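Long-range contacts in ornithine cyclodeaminase (Methanococcus maripaludis S2, PDB 3C2Q), which catalyses the conversion of L-ornithine to L-proline with release of ammonia, using NAD(+) as cofactor: residues 8-13 with 35-40; 25-30 with 76-81; 139-144 with 166-171; 277-282 with 299-304. All blocks are in the same frame, centred on the assembly; numbering follows the deposited sequence.

How the contacts relate
From the N terminus, contact 1 (8-13 with 35-40) closes the loop of residues 14-34, bringing the lead-in of strand 12-15 against strand 34-38 and the turn after it. Contact 2 (25-30 with 76-81) opens inside that loop and closes well beyond it, so the two cross along the chain. They also touch, through a probable hydrogen bond from Ile79 N to Asn12 O, and both reach the mixed sheet, through neighbouring strands 12-15 and 76-79. Contacts 3 and 4 follow in series, each closing a strand-to-strand connection in the parallel Rossmann sheet. Strands 138-142 and 276-280 lie side by side, joining these two directly. The nearest atoms of contacts 2 and 4 remain about 13 Å apart.

Contact 1: 8-13 with 35-40; sequences IENANL and HVKVND
In the mixed sheet of the N-terminal part of the chain, the lead-in to strand 12-15, outermost in this chain, rests on strand 34-38 and the tight turn after it, with Asn10 and Ala11 meeting Lys37 and Asp40. One backbone bond fixes the approach: Ala11 N donates to Lys37 O at 2.8 Å and lies in the plane of that carbonyl. A water bridges the same Lys37 O to Ala11 O. The Lys37 side chain is extended, its CG anti to the backbone N (chi1 -164°), and runs past Glu9 O until NZ makes a hydrogen bond to Ile8 O at 2.9 Å, in the carbonyl plane and on a lone pair. On the way, its CG passes 3.5 Å from Asn10 OD1. The Asn10 amide grips the turn twice. OD1 accepts from Asp40 N at 2.8 Å, while ND2 donates to Asp40 OD1 at 3.1 Å, meeting the carboxylate from above its plane (64° out of it). Asn39 and Asp40 both have positive phi, a backbone shape suited to the short turn leading into strand 41-46. An alanine in place of Asn10 would probably leave Asp40 N without its acceptor and the carboxylate without this donor, letting the turn move more freely. The contact is thus polar and lies largely at the surface: an amide that both gives and takes secures the turn, and the lysine ammonium reaches a backbone carbonyl.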
# COMPACT_ATOMS: atom_id res chain seq x y z
N ILE B 8 1.70 -5.28 49.04
CA ILE B 8 2.54 -4.81 47.88
C ILE B 8 3.84 -4.16 48.38
O ILE B 8 3.81 -3.20 49.15
CB ILE B 8 1.75 -3.85 46.92
CG1 ILE B 8 0.52 -4.54 46.28
CG2 ILE B 8 2.65 -3.25 45.82
CD1 ILE B 8 0.83 -5.82 45.50
N GLU B 9 4.98 -4.70 47.93
CA GLU B 9 6.29 -4.14 48.23
C GLU B 9 6.38 -2.66 47.81
O GLU B 9 5.72 -2.23 46.86
CB GLU B 9 7.39 -4.93 47.49
CG GLU B 9 7.36 -6.46 47.72
CD GLU B 9 8.44 -7.21 46.91
OE1 GLU B 9 9.42 -6.56 46.46
OE2 GLU B 9 8.32 -8.46 46.74
N ASN B 10 7.19 -1.89 48.53
CA ASN B 10 7.59 -0.58 48.06
C ASN B 10 8.51 -0.77 46.86
O ASN B 10 9.23 -1.76 46.79
CB ASN B 10 8.32 0.21 49.15
CG ASN B 10 7.38 0.81 50.17
OD1 ASN B 10 6.47 1.56 49.84
ND2 ASN B 10 7.61 0.50 51.44
N ALA B 11 8.47 0.16 45.91
CA ALA B 11 9.30 0.07 44.70
C ALA B 11 10.79 0.12 45.04
O ALA B 11 11.19 0.82 45.95
CB ALA B 11 8.95 1.20 43.74
N ASN B 12 11.59 -0.60 44.27
CA ASN B 12 13.04 -0.51 44.38
C ASN B 12 13.57 0.69 43.59
O ASN B 12 13.20 0.89 42.42
CB ASN B 12 13.70 -1.80 43.92
CG ASN B 12 13.32 -3.00 44.80
OD1 ASN B 12 12.66 -3.94 44.34
ND2 ASN B 12 13.71 -2.95 46.09
N LEU B 13 14.42 1.47 44.25
CA LEU B 13 15.00 2.67 43.67
C LEU B 13 16.51 2.65 43.79
O LEU B 13 17.06 2.23 44.83
CB LEU B 13 14.44 3.92 44.34
CG LEU B 13 12.92 4.04 44.54
CD1 LEU B 13 12.59 5.23 45.41
CD2 LEU B 13 12.18 4.12 43.22
N HIS B 35 1.52 4.20 38.66
CA HIS B 35 1.71 4.66 40.05
C HIS B 35 2.85 3.86 40.65
O HIS B 35 3.08 2.71 40.25
CB HIS B 35 0.44 4.48 40.89
CG HIS B 35 -0.74 5.25 40.37
ND1 HIS B 35 -2.02 5.00 40.81
CD2 HIS B 35 -0.84 6.23 39.45
CE1 HIS B 35 -2.86 5.81 40.19
NE2 HIS B 35 -2.18 6.56 39.35
N VAL B 36 3.59 4.48 41.57
CA VAL B 36 4.69 3.80 42.26
C VAL B 36 4.51 3.84 43.80
O VAL B 36 4.08 4.83 44.36
CB VAL B 36 6.07 4.40 41.90
CG1 VAL B 36 6.48 3.98 40.48
CG2 VAL B 36 6.07 5.94 42.05
N LYS B 37 4.83 2.74 44.47
CA LYS B 37 4.66 2.69 45.92
C LYS B 37 5.95 3.12 46.59
O LYS B 37 7.00 2.49 46.43
CB LYS B 37 4.25 1.29 46.38
CG LYS B 37 3.69 1.28 47.81
CD LYS B 37 3.11 -0.05 48.17
CE LYS B 37 2.69 -0.09 49.64
NZ LYS B 37 1.76 -1.24 49.86
N VAL B 38 5.85 4.23 47.31
CA VAL B 38 6.99 4.84 47.96
C VAL B 38 6.59 5.19 49.41
O VAL B 38 5.59 5.88 49.65
CB VAL B 38 7.47 6.12 47.20
CG1 VAL B 38 8.65 6.78 47.90
CG2 VAL B 38 7.83 5.76 45.72
N ASN B 39 7.41 4.72 50.36
CA ASN B 39 7.13 4.89 51.81
C ASN B 39 5.68 4.56 52.09
O ASN B 39 4.94 5.38 52.64
CB ASN B 39 7.50 6.31 52.26
CG ASN B 39 9.01 6.57 52.20
OD1 ASN B 39 9.45 7.64 51.77
ND2 ASN B 39 9.81 5.58 52.62
N ASP B 40 5.29 3.37 51.64
CA ASP B 40 3.94 2.80 51.78
C ASP B 40 2.75 3.63 51.26
O ASP B 40 1.62 3.41 51.68
CB ASP B 40 3.70 2.34 53.23
CG ASP B 40 4.89 1.58 53.80
OD1 ASP B 40 5.15 0.44 53.35
OD2 ASP B 40 5.58 2.14 54.68
O HOH W 1 9.80 2.94 46.81

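Contact 2: 25-30 with 76-81; sequences GFYSTT and FVLIGH. With IMD (imidazole), chain G.
Phe26 and Ile79 form a single backbone bridge with their CA atoms 4.1 Å apart, flanked by two nearly straight bonds: Tyr27 N to Leu78 O at 3.0 Å and Gly80 N to Gly25 O at 2.8 Å. An irregular loop is thereby held against strand 76-79 of the mixed sheet, and a water links Tyr27 O with Leu78 O. Gly25 and Gly80 both have positive phi, which favours glycine. Tyr27 carries most of the side-chain contact. With CG anti to the backbone N (chi1 178°), it lies beside Leu78 and points the same way, CD2 to CD2 at 3.6 Å. Farther out, the edge of the Tyr27 ring meets the face of His81 in a T-shaped pair, centroids 5.2 Å apart and planes at 82°. Tyr27 CD1 stands over the His81 ring, offset toward its rim. Phe26 CB packs on Val77 CG1 and Ile79 CD1, while its ring stacks on Tyr206 of a second subunit, whose hydroxyl bonds to Phe26 O. An imidazole, probably from the crystallisation liquor, donates from N1 to Tyr27 OH at 2.7 Å. Gly80 O is buried against Tyr27 CB at 3.5 Å and has no hydrogen-bonding partner in the model. The chemistry is therefore mixed: backbone bonds set the position of the loop, the tyrosine packs on Leu78 and sets its edge against His81, and one carbonyl is buried unpaired.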
# COMPACT_ATOMS: atom_id res chain seq x y z
N GLY B 25 18.55 -3.09 35.51
CA GLY B 25 17.21 -3.47 35.92
C GLY B 25 16.23 -2.33 35.92
O GLY B 25 15.08 -2.52 36.28
N PHE B 26 16.64 -1.13 35.50
CA PHE B 26 15.70 -0.01 35.42
C PHE B 26 14.42 -0.35 34.65
O PHE B 26 14.46 -1.09 33.65
CB PHE B 26 16.35 1.23 34.82
CG PHE B 26 16.60 1.16 33.32
CD1 PHE B 26 15.63 1.59 32.42
CD2 PHE B 26 17.81 0.69 32.83
CE1 PHE B 26 15.86 1.53 31.05
CE2 PHE B 26 18.07 0.64 31.46
CZ PHE B 26 17.07 1.06 30.56
N TYR B 27 13.30 0.17 35.14
CA TYR B 27 11.99 -0.01 34.53
C TYR B 27 11.88 0.95 33.33
O TYR B 27 12.23 2.16 33.42
CB TYR B 27 10.88 0.27 35.55
CG TYR B 27 9.46 0.16 35.00
CD1 TYR B 27 8.85 -1.07 34.78
CD2 TYR B 27 8.72 1.31 34.71
CE1 TYR B 27 7.55 -1.17 34.29
CE2 TYR B 27 7.42 1.23 34.23
CZ TYR B 27 6.85 -0.00 34.01
OH TYR B 27 5.56 -0.05 33.56
N SER B 28 11.45 0.38 32.20
CA SER B 28 11.23 1.16 30.97
C SER B 28 9.72 1.25 30.78
O SER B 28 9.04 0.24 30.76
CB SER B 28 11.91 0.47 29.78
OG SER B 28 11.82 1.26 28.61
N THR B 29 9.19 2.48 30.69
CA THR B 29 7.77 2.72 30.84
C THR B 29 6.96 2.26 29.61
O THR B 29 7.49 2.18 28.49
CB THR B 29 7.50 4.22 31.03
OG1 THR B 29 8.18 4.95 29.99
CG2 THR B 29 8.04 4.73 32.41
N THR B 30 5.69 1.98 29.87
CA THR B 30 4.65 1.89 28.86
C THR B 30 4.12 3.30 28.57
O THR B 30 4.62 4.31 29.13
CB THR B 30 3.46 1.05 29.37
OG1 THR B 30 2.74 1.80 30.35
CG2 THR B 30 3.92 -0.32 29.95
N PHE B 76 16.88 9.22 41.63
CA PHE B 76 16.42 7.88 42.00
C PHE B 76 15.53 7.30 40.90
O PHE B 76 14.44 7.80 40.68
CB PHE B 76 15.60 7.89 43.30
CG PHE B 76 16.41 8.28 44.50
CD1 PHE B 76 17.56 7.56 44.83
CD2 PHE B 76 16.03 9.37 45.28
CE1 PHE B 76 18.34 7.92 45.95
CE2 PHE B 76 16.81 9.74 46.41
CZ PHE B 76 17.96 9.01 46.72
N VAL B 77 16.00 6.22 40.32
CA VAL B 77 15.35 5.57 39.17
C VAL B 77 14.68 4.29 39.68
O VAL B 77 15.25 3.51 40.45
CB VAL B 77 16.39 5.24 38.06
CG1 VAL B 77 15.75 4.41 36.91
CG2 VAL B 77 17.03 6.53 37.53
N LEU B 78 13.43 4.13 39.27
CA LEU B 78 12.67 2.93 39.53
C LEU B 78 13.34 1.74 38.86
O LEU B 78 13.61 1.77 37.64
CB LEU B 78 11.23 3.11 39.01
CG LEU B 78 10.33 1.86 39.02
CD1 LEU B 78 9.89 1.54 40.44
CD2 LEU B 78 9.10 2.09 38.16
N ILE B 79 13.61 0.69 39.67
CA ILE B 79 14.24 -0.54 39.23
C ILE B 79 13.26 -1.68 39.37
O ILE B 79 12.53 -1.77 40.37
CB ILE B 79 15.50 -0.88 40.08
CG1 ILE B 79 16.53 0.24 40.04
CG2 ILE B 79 16.13 -2.20 39.62
CD1 ILE B 79 16.94 0.74 38.66
N GLY B 80 13.26 -2.56 38.36
CA GLY B 80 12.36 -3.72 38.31
C GLY B 80 10.87 -3.41 38.24
O GLY B 80 10.47 -2.28 37.92
N HIS B 81 10.05 -4.40 38.58
CA HIS B 81 8.60 -4.28 38.39
C HIS B 81 7.75 -4.33 39.67
O HIS B 81 6.51 -4.27 39.58
CB HIS B 81 8.11 -5.32 37.37
CG HIS B 81 8.64 -5.10 35.98
ND1 HIS B 81 9.97 -5.28 35.65
CD2 HIS B 81 8.02 -4.73 34.84
CE1 HIS B 81 10.14 -5.03 34.37
NE2 HIS B 81 8.97 -4.69 33.85
N1 IMD G . 4.91 -2.63 32.87
C2 IMD G . 5.49 -2.86 31.66
N3 IMD G . 5.22 -4.15 31.30
C4 IMD G . 4.53 -4.74 32.30
C5 IMD G . 4.33 -3.79 33.29
O HOH W 2 12.52 3.58 35.71

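Contact 3: 139-144 with 166-171; sequences AIVGGP and AILAGN
Val141 holds CG1 anti to the backbone N (chi1 177°), which turns CG2 toward Leu168. Leu168 has its own CG beside the backbone N (chi1 -51°), and Val141 CG2 then lies 4.3 Å from Leu168 CD1. Ala139 and Ala166 lie on this same face of the sheet, their CB atoms 4.1 Å apart. The other face carries Ile140 and Ile167, where Ile140 CB approaches Ile167 CG1. Strands 139-142 and 166-170 run parallel, with axes 4.7 Å apart at closest and only 17° between their directions. Three bonds alternate across the gap: Ile140 N to Ala166 O, Leu168 N to Ile140 O at 2.8 Å, and Gly142 N to Leu168 O at 3.1 Å. The last two meet their acceptors nearly along the C=O axis. This is the start of a Rossmann fold: strand 138-142 stands in the middle of the six-stranded parallel sheet, and helices 145-148 and 152-160 connect it to strand 166-170. Past Gly142 the first segment continues as loop through Gly143, and Ala169 CB of the neighbouring strand touches Gly142 O at 3.5 Å. Gly170 occupies the N-cap position of helix 171-183, whose first residue, Asn171, is an NAD(+)-binding residue by similarity. The Asn171 amide is fixed from outside the pair, OD1 accepting from Ile253 N and ND2 donating to Gly251 O.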
# COMPACT_ATOMS: atom_id res chain seq x y z
N ALA B 139 -5.39 18.63 19.55
CA ALA B 139 -4.22 18.97 18.76
C ALA B 139 -4.27 18.24 17.40
O ALA B 139 -4.75 17.10 17.32
CB ALA B 139 -2.92 18.60 19.50
N ILE B 140 -3.77 18.91 16.37
CA ILE B 140 -3.62 18.32 15.03
C ILE B 140 -2.17 18.10 14.77
O ILE B 140 -1.31 18.98 15.02
CB ILE B 140 -4.17 19.27 13.90
CG1 ILE B 140 -5.66 19.56 14.08
CG2 ILE B 140 -3.84 18.74 12.48
CD1 ILE B 140 -6.60 18.33 14.09
N VAL B 141 -1.87 16.92 14.23
CA VAL B 141 -0.54 16.62 13.77
C VAL B 141 -0.69 16.45 12.26
O VAL B 141 -1.53 15.66 11.82
CB VAL B 141 -0.03 15.30 14.46
CG1 VAL B 141 1.32 14.92 13.97
CG2 VAL B 141 0.01 15.46 15.99
N GLY B 142 0.09 17.17 11.46
CA GLY B 142 -0.21 17.15 10.03
C GLY B 142 0.97 17.17 9.09
O GLY B 142 2.04 17.71 9.44
N GLY B 143 0.82 16.55 7.92
CA GLY B 143 1.86 16.61 6.89
C GLY B 143 1.38 17.39 5.68
O GLY B 143 0.19 17.70 5.57
N PRO B 144 2.29 17.70 4.76
CA PRO B 144 1.95 18.57 3.64
C PRO B 144 0.90 18.00 2.68
O PRO B 144 0.33 18.77 1.90
CB PRO B 144 3.29 18.75 2.91
CG PRO B 144 4.10 17.53 3.27
CD PRO B 144 3.71 17.27 4.70
N ALA B 166 -3.86 23.28 19.10
CA ALA B 166 -2.46 23.21 18.79
C ALA B 166 -2.27 22.53 17.45
O ALA B 166 -3.07 21.66 17.09
CB ALA B 166 -1.65 22.44 19.90
N ILE B 167 -1.19 22.91 16.75
CA ILE B 167 -0.76 22.21 15.51
C ILE B 167 0.71 21.86 15.57
O ILE B 167 1.56 22.71 15.81
CB ILE B 167 -1.02 23.06 14.22
CG1 ILE B 167 -2.53 23.27 14.03
CG2 ILE B 167 -0.39 22.35 12.97
CD1 ILE B 167 -2.91 23.97 12.72
N LEU B 168 1.02 20.58 15.38
CA LEU B 168 2.38 20.12 15.30
C LEU B 168 2.62 19.67 13.86
O LEU B 168 1.82 18.91 13.32
CB LEU B 168 2.58 18.93 16.25
CG LEU B 168 2.09 19.15 17.68
CD1 LEU B 168 2.42 17.91 18.50
CD2 LEU B 168 2.76 20.38 18.27
N ALA B 169 3.69 20.15 13.24
CA ALA B 169 3.90 19.86 11.82
C ALA B 169 5.36 20.17 11.54
O ALA B 169 6.15 20.30 12.49
CB ALA B 169 2.95 20.71 10.95
N GLY B 170 5.72 20.21 10.26
CA GLY B 170 7.05 20.57 9.83
C GLY B 170 7.01 21.78 8.91
O GLY B 170 5.95 22.37 8.70
N ASN B 171 8.16 22.09 8.32
CA ASN B 171 8.33 23.19 7.39
C ASN B 171 7.44 22.99 6.18
O ASN B 171 6.90 23.96 5.64
CB ASN B 171 9.79 23.25 6.91
CG ASN B 171 10.11 24.55 6.14
OD1 ASN B 171 10.02 25.62 6.69
ND2 ASN B 171 10.50 24.44 4.87
O HOH W 3 4.46 17.87 8.78

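Contact 4: 277-282 with 299-304; sequences VIMLST and TVCVDI
Val277 to Leu280 pair in register with Thr299 to Val302 as buried parallel strands, whereas Ser281 and Asp303 meet through polar groups near bound water. In the packed part, Met279, present as selenomethionine, lies across Thr299, its CE 3.8 Å from Thr299 CG2 and its SE 4.1 Å from Cys301 CB. On the other face Leu280 and Val302 run side by side, CD2 to CG2 at 3.9 Å. Four straight backbone bonds alternate between the strands, among them Met279 N to Val300 O at 2.7 Å. At the looser end a water accepts from Thr282 N and donates to Val302 O, and an imidazole, probably from the crystallisation liquor, lies beside Ser281. Ser281 OG, anti to its backbone N (chi1 -159°), donates to Asp303 OD1 at 3.2 Å, while Asp303 OD2 accepts from Gln305 N. An alanine at Asp303 would probably leave Ser281 OG and Gln305 N without these acceptors and hold the serine hydroxyl less firmly. Asp303 and Thr282, the N-cap of helix 283-292, are NAD(+)-binding residues by similarity. That helix makes the beta-alpha-beta crossover between the two strands; strand 138-142 flanks 276-280, and helices 306-314 and 327-342 pack on Cys301 and Leu280 respectively.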
# COMPACT_ATOMS: atom_id res chain seq x y z
N VAL B 277 -6.03 13.85 19.88
CA VAL B 277 -5.00 14.20 18.91
C VAL B 277 -5.40 13.56 17.59
O VAL B 277 -5.71 12.37 17.56
CB VAL B 277 -3.62 13.71 19.31
CG1 VAL B 277 -2.60 13.99 18.14
CG2 VAL B 277 -3.16 14.39 20.63
N ILE B 278 -5.52 14.37 16.54
CA ILE B 278 -5.86 13.86 15.22
C ILE B 278 -4.63 14.00 14.32
O ILE B 278 -4.11 15.10 14.13
CB ILE B 278 -7.04 14.60 14.57
CG1 ILE B 278 -8.27 14.51 15.47
CG2 ILE B 278 -7.33 13.97 13.18
CD1 ILE B 278 -9.49 15.30 14.98
N MSE B 279 -4.16 12.87 13.79
CA MSE B 279 -2.93 12.85 13.00
C MSE B 279 -3.35 12.71 11.55
O MSE B 279 -4.12 11.80 11.23
CB MSE B 279 -2.08 11.63 13.38
CG MSE B 279 -1.63 11.67 14.83
SE MSE B 279 -1.30 9.81 15.42
CE MSE B 279 -0.57 10.36 17.19
N LEU B 280 -2.86 13.62 10.68
CA LEU B 280 -3.35 13.70 9.29
C LEU B 280 -2.21 13.55 8.29
O LEU B 280 -1.40 14.47 8.11
CB LEU B 280 -4.05 15.05 9.04
CG LEU B 280 -5.24 15.44 9.94
CD1 LEU B 280 -5.64 16.92 9.81
CD2 LEU B 280 -6.40 14.52 9.55
N SER B 281 -2.12 12.37 7.66
CA SER B 281 -1.17 12.16 6.56
C SER B 281 0.29 12.51 6.88
O SER B 281 0.93 13.31 6.16
CB SER B 281 -1.64 12.97 5.33
OG SER B 281 -1.06 12.40 4.18
N THR B 282 0.85 11.90 7.92
CA THR B 282 2.23 12.12 8.24
C THR B 282 2.73 10.95 9.07
O THR B 282 2.32 10.77 10.20
CB THR B 282 2.53 13.48 8.96
OG1 THR B 282 3.90 13.46 9.40
CG2 THR B 282 1.58 13.75 10.14
N THR B 299 -6.90 9.15 20.20
CA THR B 299 -5.89 9.27 19.15
C THR B 299 -6.52 8.76 17.86
O THR B 299 -7.01 7.64 17.82
CB THR B 299 -4.71 8.37 19.52
OG1 THR B 299 -4.25 8.75 20.82
CG2 THR B 299 -3.57 8.53 18.52
N VAL B 300 -6.52 9.60 16.83
CA VAL B 300 -7.09 9.23 15.51
C VAL B 300 -6.00 9.43 14.46
O VAL B 300 -5.39 10.50 14.38
CB VAL B 300 -8.33 10.10 15.15
CG1 VAL B 300 -8.91 9.69 13.75
CG2 VAL B 300 -9.41 9.94 16.20
N CYS B 301 -5.71 8.38 13.71
CA CYS B 301 -4.66 8.47 12.70
C CYS B 301 -5.27 8.23 11.32
O CYS B 301 -5.79 7.14 11.02
CB CYS B 301 -3.56 7.44 12.98
SG CYS B 301 -2.19 7.52 11.76
N VAL B 302 -5.23 9.27 10.52
CA VAL B 302 -5.83 9.32 9.18
C VAL B 302 -4.72 9.29 8.14
O VAL B 302 -3.85 10.19 8.12
CB VAL B 302 -6.64 10.61 8.97
CG1 VAL B 302 -7.44 10.49 7.64
CG2 VAL B 302 -7.67 10.85 10.13
N ASP B 303 -4.72 8.27 7.28
CA ASP B 303 -3.76 8.30 6.18
C ASP B 303 -4.30 7.46 5.04
O ASP B 303 -5.12 6.57 5.28
CB ASP B 303 -2.35 7.79 6.56
CG ASP B 303 -1.28 8.15 5.44
OD1 ASP B 303 -1.37 9.23 4.79
OD2 ASP B 303 -0.50 7.32 5.05
N ILE B 304 -3.82 7.70 3.84
CA ILE B 304 -4.24 6.86 2.72
C ILE B 304 -3.51 5.50 2.68
O ILE B 304 -3.96 4.57 1.99
CB ILE B 304 -4.14 7.60 1.38
CG1 ILE B 304 -5.10 6.94 0.33
CG2 ILE B 304 -2.64 7.74 0.92
CD1 ILE B 304 -5.39 7.80 -0.95
O HOH W 4 -0.92 9.98 9.41